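Local coordinates for protein putative SnoaL-like polyketide cyclase (PDB 3KKG) that is of unestablished function but, as a SnoaL-like member of the NTF2 clan, may act as a polyketide cyclase on a substrate not yet identified, at residues A[30-33]-A[34-38]; A[130-133]-A[134-137]. All coordinates share one frame; numbering follows the deposited sequence. Where two conformers were deposited one is given.

Contact 1 of 2, residues A[30-33]-A[34-38]; sequences RDVW and RETMT
The last turn of helix 29-36, where the chain leaves the helix for strand 37-38, is closed by W33 and selenomethionine M37. In one of the two conformers of M37, CE sits squarely over the centre of the six-membered half of the W33 indole, 3.7 Å from its centroid and 14° off the normal, a CH-pi contact. In the same conformer M37 SE stands obliquely to the five-membered half, 4.5 Å from its centroid, a Met-aromatic contact. The bend of M37 at chi2 (69°) turns SE back across W33 and so delivers the methyl to the ring face. The backbone matches: W33 O takes M37 N at 2.9 Å, nearly straight, and T36 N from above the carbonyl plane. One residue earlier, V32 O accepts T36 OG1 at 2.8 Å, which ties the threonine hydroxyl to its own helix. W33 NE1 is bound by G22 O, and W29 meets the indole edge-to-face. With an alanine in place of W33, the M37 methyl is likely to lose its aromatic floor, and G22 O its indole N-H partner. On the outer side, D31 OD1 forms a salt bridge with R34 NH1 at 3.1 Å, in the guanidinium plane but 41° out of the carboxylate plane. R34 lies alongside R30, its NH1 3.5 Å from R30 CB, while NE goes to E55 in helix 54-67. With two carboxylates on R34, its charge is probably well balanced beside R30, and the outer face is held by ionic pairs where the inner one relies on aromatic and methyl packing.

Contact 2 of 2, residues A[130-133]-A[134-137]; sequences FTDL and LAVM
D132 uses a single carboxylate oxygen to start a helix twice over, once directly and once through water. OD1 accepts A135 N at 3.0 Å, approached from 62° above the carboxylate plane, and the same oxygen accepts a hydrogen bond from water 1 at 2.8 Å. That water in turn accepts L134 N at 2.9 Å, so two successive amides of the first turn both lead back to D132 OD1. Placing CG anti to the backbone N (chi1 -169°) carries the carboxylate forward beside the turn, where its flat group also lies against the A135 methyl, with OD2 3.4 Å from A135 CB. The remaining oxygen, OD2, reaches S47 OG of the second subunit, which makes the cap part of the dimer contact.

This is an N-cap at the junction where strand 123-131 of the NTF2-like sheet gives way to helix 133-140. D132 is also the centre of an inverse gamma turn, with a weak bond from L133 N to T131 O at 3.1 Å, and the chain changes direction there. Regular helix bonding follows at once: V136 N reaches D132 O at 3.0 Å, and M137 N reaches L133 O at 2.9 Å. Alongside the second of these bonds, L133 CG and M137 CG stand 4.2 Å apart, a loose apolar contact between neighbours one turn apart. Both side chains also touch L100 in a loop, and L133 packs on L134 of the second subunit, as L134 itself does.

How the contacts relate
Contacts 1 and 2 lie on opposite sides of the chain's centre, their own centres 26 Å apart and their nearest atoms about 12 Å apart, so neither touches the other. Strand 123-131 runs between them: the T36 and T38 backbones bond to V124 near its start, and its far end leads into contact 2. The two junctions run in opposite order, helix into strand in contact 1 and strand into helix in contact 2. Only contact 2 meets the second subunit. Triethylene glycol lies about 4 Å from the L133 side chain; it probably came from the crystallisation liquor, though it may mark a pocket.

Contact 1 of 2, residues A[30-33]-A[34-38]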
ATOM      1  N   ARG A  30     -16.709 -16.749  -1.477  1.00 17.72           N
ATOM      2  CA  ARG A  30     -15.718 -17.793  -1.574  1.00 19.94           C
ATOM      3  C   ARG A  30     -15.698 -18.406  -2.939  1.00 19.70           C
ATOM      4  O   ARG A  30     -14.644 -18.726  -3.472  1.00 22.55           O
ATOM      5  CB  ARG A  30     -15.944 -18.849  -0.496  1.00 20.25           C
ATOM      6  CG  ARG A  30     -15.629 -18.363   0.924  1.00 19.56           C
ATOM      7  CD  ARG A  30     -15.926 -19.496   1.868  1.00 20.77           C
ATOM      8  NE  ARG A  30     -15.630 -19.232   3.264  1.00 23.16           N
ATOM      9  CZ  ARG A  30     -16.370 -18.485   4.078  1.00 23.44           C
ATOM     10  NH1 ARG A  30     -17.444 -17.845   3.634  1.00 23.65           N
ATOM     11  NH2 ARG A  30     -16.023 -18.384   5.355  1.00 24.85           N
ATOM     12  N   ASP A  31     -16.885 -18.642  -3.494  1.00 22.91           N
ATOM     13  CA  ASP A  31     -16.963 -19.243  -4.806  1.00 21.70           C
ATOM     14  C   ASP A  31     -16.430 -18.300  -5.870  1.00 19.39           C
ATOM     15  O   ASP A  31     -15.847 -18.757  -6.851  1.00 19.87           O
ATOM     16  CB  ASP A  31     -18.383 -19.706  -5.106  1.00 25.33           C
ATOM     17  CG  ASP A  31     -18.781 -20.919  -4.279  1.00 28.40           C
ATOM     18  OD1 ASP A  31     -17.904 -21.771  -3.927  1.00 26.19           O
ATOM     19  OD2 ASP A  31     -19.991 -21.042  -4.001  1.00 39.87           O
ATOM     20  N   VAL A  32     -16.552 -16.988  -5.647  1.00 20.12           N
ATOM     21  CA  VAL A  32     -15.967 -16.010  -6.575  1.00 19.05           C
ATOM     22  C   VAL A  32     -14.424 -16.103  -6.494  1.00 20.26           C
ATOM     23  O   VAL A  32     -13.720 -16.085  -7.494  1.00 18.61           O
ATOM     24  CB  VAL A  32     -16.439 -14.543  -6.302  1.00 18.74           C
ATOM     25  CG1 VAL A  32     -15.670 -13.536  -7.206  1.00 20.48           C
ATOM     26  CG2 VAL A  32     -17.957 -14.407  -6.495  1.00 22.66           C
ATOM     27  N   TRP A  33     -13.900 -16.189  -5.279  1.00 17.75           N
ATOM     28  CA  TRP A  33     -12.466 -16.402  -5.126  1.00 18.60           C
ATOM     29  C   TRP A  33     -12.011 -17.694  -5.837  1.00 20.04           C
ATOM     30  O   TRP A  33     -11.007 -17.708  -6.542  1.00 19.24           O
ATOM     31  CB  TRP A  33     -12.068 -16.438  -3.652  1.00 18.78           C
ATOM     32  CG  TRP A  33     -11.927 -15.096  -2.993  1.00 17.65           C
ATOM     33  CD1 TRP A  33     -12.759 -14.036  -3.119  1.00 18.35           C
ATOM     34  CD2 TRP A  33     -10.890 -14.683  -2.098  1.00 17.47           C
ATOM     35  NE1 TRP A  33     -12.293 -12.972  -2.379  1.00 18.17           N
ATOM     36  CE2 TRP A  33     -11.156 -13.341  -1.744  1.00 17.03           C
ATOM     37  CE3 TRP A  33      -9.747 -15.296  -1.573  1.00 17.90           C
ATOM     38  CZ2 TRP A  33     -10.344 -12.622  -0.873  1.00 17.49           C
ATOM     39  CZ3 TRP A  33      -8.944 -14.581  -0.730  1.00 19.43           C
ATOM     40  CH2 TRP A  33      -9.258 -13.282  -0.363  1.00 18.10           C
ATOM     41  N   ARG A  34     -12.766 -18.776  -5.664  1.00 21.09           N
ATOM     42  CA  ARG A  34     -12.390 -20.052  -6.287  1.00 21.67           C
ATOM     43  C   ARG A  34     -12.402 -20.014  -7.814  1.00 21.64           C
ATOM     44  O   ARG A  34     -11.607 -20.695  -8.447  1.00 25.46           O
ATOM     45  CB  ARG A  34     -13.265 -21.189  -5.774  1.00 22.16           C
ATOM     46  CG  ARG A  34     -13.042 -21.474  -4.306  1.00 21.31           C
ATOM     47  CD  ARG A  34     -13.900 -22.599  -3.792  1.00 22.95           C
ATOM     48  NE  ARG A  34     -13.697 -22.786  -2.349  1.00 20.82           N
ATOM     49  CZ  ARG A  34     -14.611 -22.566  -1.402  1.00 21.28           C
ATOM     50  NH1 ARG A  34     -15.845 -22.164  -1.687  1.00 25.45           N
ATOM     51  NH2 ARG A  34     -14.285 -22.755  -0.138  1.00 25.45           N
ATOM     52  N   GLU A  35     -13.271 -19.202  -8.403  1.00 21.89           N
ATOM     53  CA  GLU A  35     -13.270 -19.038  -9.861  1.00 23.08           C
ATOM     54  C   GLU A  35     -12.255 -18.031 -10.409  1.00 22.73           C
ATOM     55  O   GLU A  35     -11.908 -18.065 -11.582  1.00 24.41           O
ATOM     56  CB  GLU A  35     -14.662 -18.732 -10.376  1.00 27.97           C
ATOM     57  CG  GLU A  35     -15.299 -17.414 -10.022  1.00 30.45           C
ATOM     58  CD  GLU A  35     -16.771 -17.380 -10.494  1.00 36.13           C
ATOM     59  OE1 GLU A  35     -16.998 -17.592 -11.703  1.00 43.50           O
ATOM     60  OE2 GLU A  35     -17.692 -17.193  -9.661  1.00 46.43           O
ATOM     61  N   THR A  36     -11.751 -17.157  -9.545  1.00 20.80           N
ATOM     62  CA  THR A  36     -10.853 -16.060  -9.936  1.00 21.13           C
ATOM     63  C   THR A  36      -9.363 -16.355  -9.695  1.00 19.72           C
ATOM     64  O   THR A  36      -8.480 -15.950 -10.453  1.00 21.27           O
ATOM     65  CB  THR A  36     -11.272 -14.800  -9.110  1.00 19.68           C
ATOM     66  OG1 THR A  36     -12.631 -14.475  -9.465  1.00 24.49           O
ATOM     67  CG2 THR A  36     -10.415 -13.584  -9.446  1.00 24.07           C
HETATM   68  N   MSE A  37      -9.085 -16.953  -8.532  0.70 18.98           N
HETATM   69  CA  MSE A  37      -7.708 -17.266  -8.103  0.70 18.50           C
HETATM   70  C   MSE A  37      -7.314 -18.667  -8.586  0.70 20.16           C
HETATM   71  O   MSE A  37      -8.168 -19.554  -8.732  0.70 20.79           O
HETATM   72  CB  MSE A  37      -7.579 -17.243  -6.572  0.70 18.65           C
HETATM   73  CG  MSE A  37      -7.405 -15.876  -5.920  0.70 17.09           C
HETATM   74 SE   MSE A  37      -9.001 -14.691  -5.991  0.53 16.76          SE
HETATM   75  CE  MSE A  37      -8.481 -13.461  -4.545  0.70 18.97           C
ATOM     76  N   THR A  38      -6.008 -18.859  -8.767  1.00 19.17           N
ATOM     77  CA  THR A  38      -5.444 -20.196  -9.046  1.00 19.74           C
ATOM     78  C   THR A  38      -5.349 -20.978  -7.733  1.00 18.48           C
ATOM     79  O   THR A  38      -5.401 -20.427  -6.647  1.00 17.85           O
ATOM     80  CB  THR A  38      -4.052 -20.087  -9.660  1.00 17.51           C
ATOM     81  OG1 THR A  38      -3.175 -19.417  -8.742  1.00 20.18           O
ATOM     82  CG2 THR A  38      -4.130 -19.324 -10.995  1.00 19.17           C
TER

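Contact 2 of 2, residues A[130-133]-A[134-137]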
ATOM      1  N   PHE A 130      -2.098  -3.682   1.858  1.00 17.16           N
ATOM      2  CA  PHE A 130      -1.799  -2.757   2.943  1.00 17.15           C
ATOM      3  C   PHE A 130      -2.982  -1.888   3.269  1.00 16.34           C
ATOM      4  O   PHE A 130      -3.638  -1.364   2.363  1.00 16.65           O
ATOM      5  CB  PHE A 130      -0.690  -1.773   2.604  1.00 17.63           C
ATOM      6  CG  PHE A 130       0.624  -2.385   2.242  1.00 18.06           C
ATOM      7  CD1 PHE A 130       0.904  -2.777   0.960  1.00 19.30           C
ATOM      8  CD2 PHE A 130       1.649  -2.492   3.180  1.00 18.35           C
ATOM      9  CE1 PHE A 130       2.163  -3.333   0.629  1.00 19.01           C
ATOM     10  CE2 PHE A 130       2.891  -3.005   2.863  1.00 18.35           C
ATOM     11  CZ  PHE A 130       3.142  -3.423   1.621  1.00 18.31           C
ATOM     12  N   THR A 131      -3.222  -1.641   4.547  1.00 17.41           N
ATOM     13  CA  THR A 131      -4.019  -0.514   5.045  1.00 16.74           C
ATOM     14  C   THR A 131      -3.240   0.218   6.103  1.00 18.89           C
ATOM     15  O   THR A 131      -2.078  -0.046   6.314  1.00 19.17           O
ATOM     16  CB  THR A 131      -5.418  -0.977   5.455  1.00 18.96           C
ATOM     17  OG1 THR A 131      -6.232   0.187   5.743  1.00 18.53           O
ATOM     18  CG2 THR A 131      -5.423  -1.861   6.708  1.00 19.56           C
ATOM     19  N   ASP A 132      -3.900   1.123   6.843  1.00 18.04           N
ATOM     20  CA  ASP A 132      -3.233   1.714   8.015  1.00 16.95           C
ATOM     21  C   ASP A 132      -3.619   0.853   9.223  1.00 17.78           C
ATOM     22  O   ASP A 132      -4.483   1.155  10.037  1.00 17.88           O
ATOM     23  CB  ASP A 132      -3.693   3.142   8.243  1.00 18.01           C
ATOM     24  CG  ASP A 132      -2.818   3.853   9.271  1.00 18.76           C
ATOM     25  OD1 ASP A 132      -2.083   3.167  10.038  1.00 18.31           O
ATOM     26  OD2 ASP A 132      -2.890   5.104   9.357  1.00 19.63           O
ATOM     27  N   LEU A 133      -2.962  -0.307   9.308  1.00 18.38           N
ATOM     28  CA  LEU A 133      -3.290  -1.268  10.321  1.00 18.02           C
ATOM     29  C   LEU A 133      -2.906  -0.761  11.703  1.00 16.68           C
ATOM     30  O   LEU A 133      -3.619  -1.070  12.659  1.00 17.70           O
ATOM     31  CB  LEU A 133      -2.614  -2.614  10.040  1.00 18.58           C
ATOM     32  CG  LEU A 133      -3.032  -3.798  10.895  1.00 21.72           C
ATOM     33  CD1 LEU A 133      -4.491  -4.151  10.721  1.00 23.06           C
ATOM     34  CD2 LEU A 133      -2.163  -5.025  10.520  1.00 20.98           C
ATOM     35  N   LEU A 134      -1.866   0.045  11.839  1.00 16.74           N
ATOM     36  CA  LEU A 134      -1.536   0.628  13.141  1.00 17.41           C
ATOM     37  C   LEU A 134      -2.682   1.524  13.618  1.00 17.94           C
ATOM     38  O   LEU A 134      -3.117   1.474  14.784  1.00 17.70           O
ATOM     39  CB  LEU A 134      -0.252   1.464  13.052  1.00 20.30           C
ATOM     40  CG  LEU A 134       0.152   2.147  14.341  1.00 19.07           C
ATOM     41  CD1 LEU A 134       0.429   1.103  15.448  1.00 25.21           C
ATOM     42  CD2 LEU A 134       1.387   3.068  14.091  1.00 20.49           C
ATOM     43  N   ALA A 135      -3.254   2.330  12.720  1.00 17.20           N
ATOM     44  CA  ALA A 135      -4.340   3.178  13.113  1.00 17.01           C
ATOM     45  C   ALA A 135      -5.563   2.333  13.494  1.00 17.35           C
ATOM     46  O   ALA A 135      -6.288   2.682  14.457  1.00 18.95           O
ATOM     47  CB  ALA A 135      -4.720   4.186  12.019  1.00 18.41           C
ATOM     48  N   VAL A 136      -5.825   1.267  12.756  1.00 16.94           N
ATOM     49  CA  VAL A 136      -6.965   0.389  13.071  1.00 18.40           C
ATOM     50  C   VAL A 136      -6.779  -0.229  14.457  1.00 19.33           C
ATOM     51  O   VAL A 136      -7.681  -0.174  15.332  1.00 18.74           O
ATOM     52  CB  VAL A 136      -7.171  -0.689  12.013  1.00 18.69           C
ATOM     53  CG1 VAL A 136      -8.186  -1.762  12.483  1.00 19.67           C
ATOM     54  CG2 VAL A 136      -7.637  -0.087  10.652  1.00 20.04           C
HETATM   55  N   MSE A 137      -5.615  -0.810  14.701  1.00 18.33           N
HETATM   56  CA  MSE A 137      -5.372  -1.470  15.983  1.00 19.94           C
HETATM   57  C   MSE A 137      -5.431  -0.463  17.107  1.00 21.53           C
HETATM   58  O   MSE A 137      -5.965  -0.776  18.210  1.00 21.95           O
HETATM   59  CB  MSE A 137      -4.060  -2.239  15.969  1.00 19.69           C
HETATM   60  CG  MSE A 137      -3.978  -3.337  14.985  1.00 20.31           C
HETATM   61 SE   MSE A 137      -5.314  -4.703  15.151  0.75 24.88          SE
HETATM   62  CE  MSE A 137      -4.564  -5.555  16.720  1.00 31.80           C
TER
HETATM   63  O   HOH W   1      -0.098   1.195   9.825  1.00 14.94           O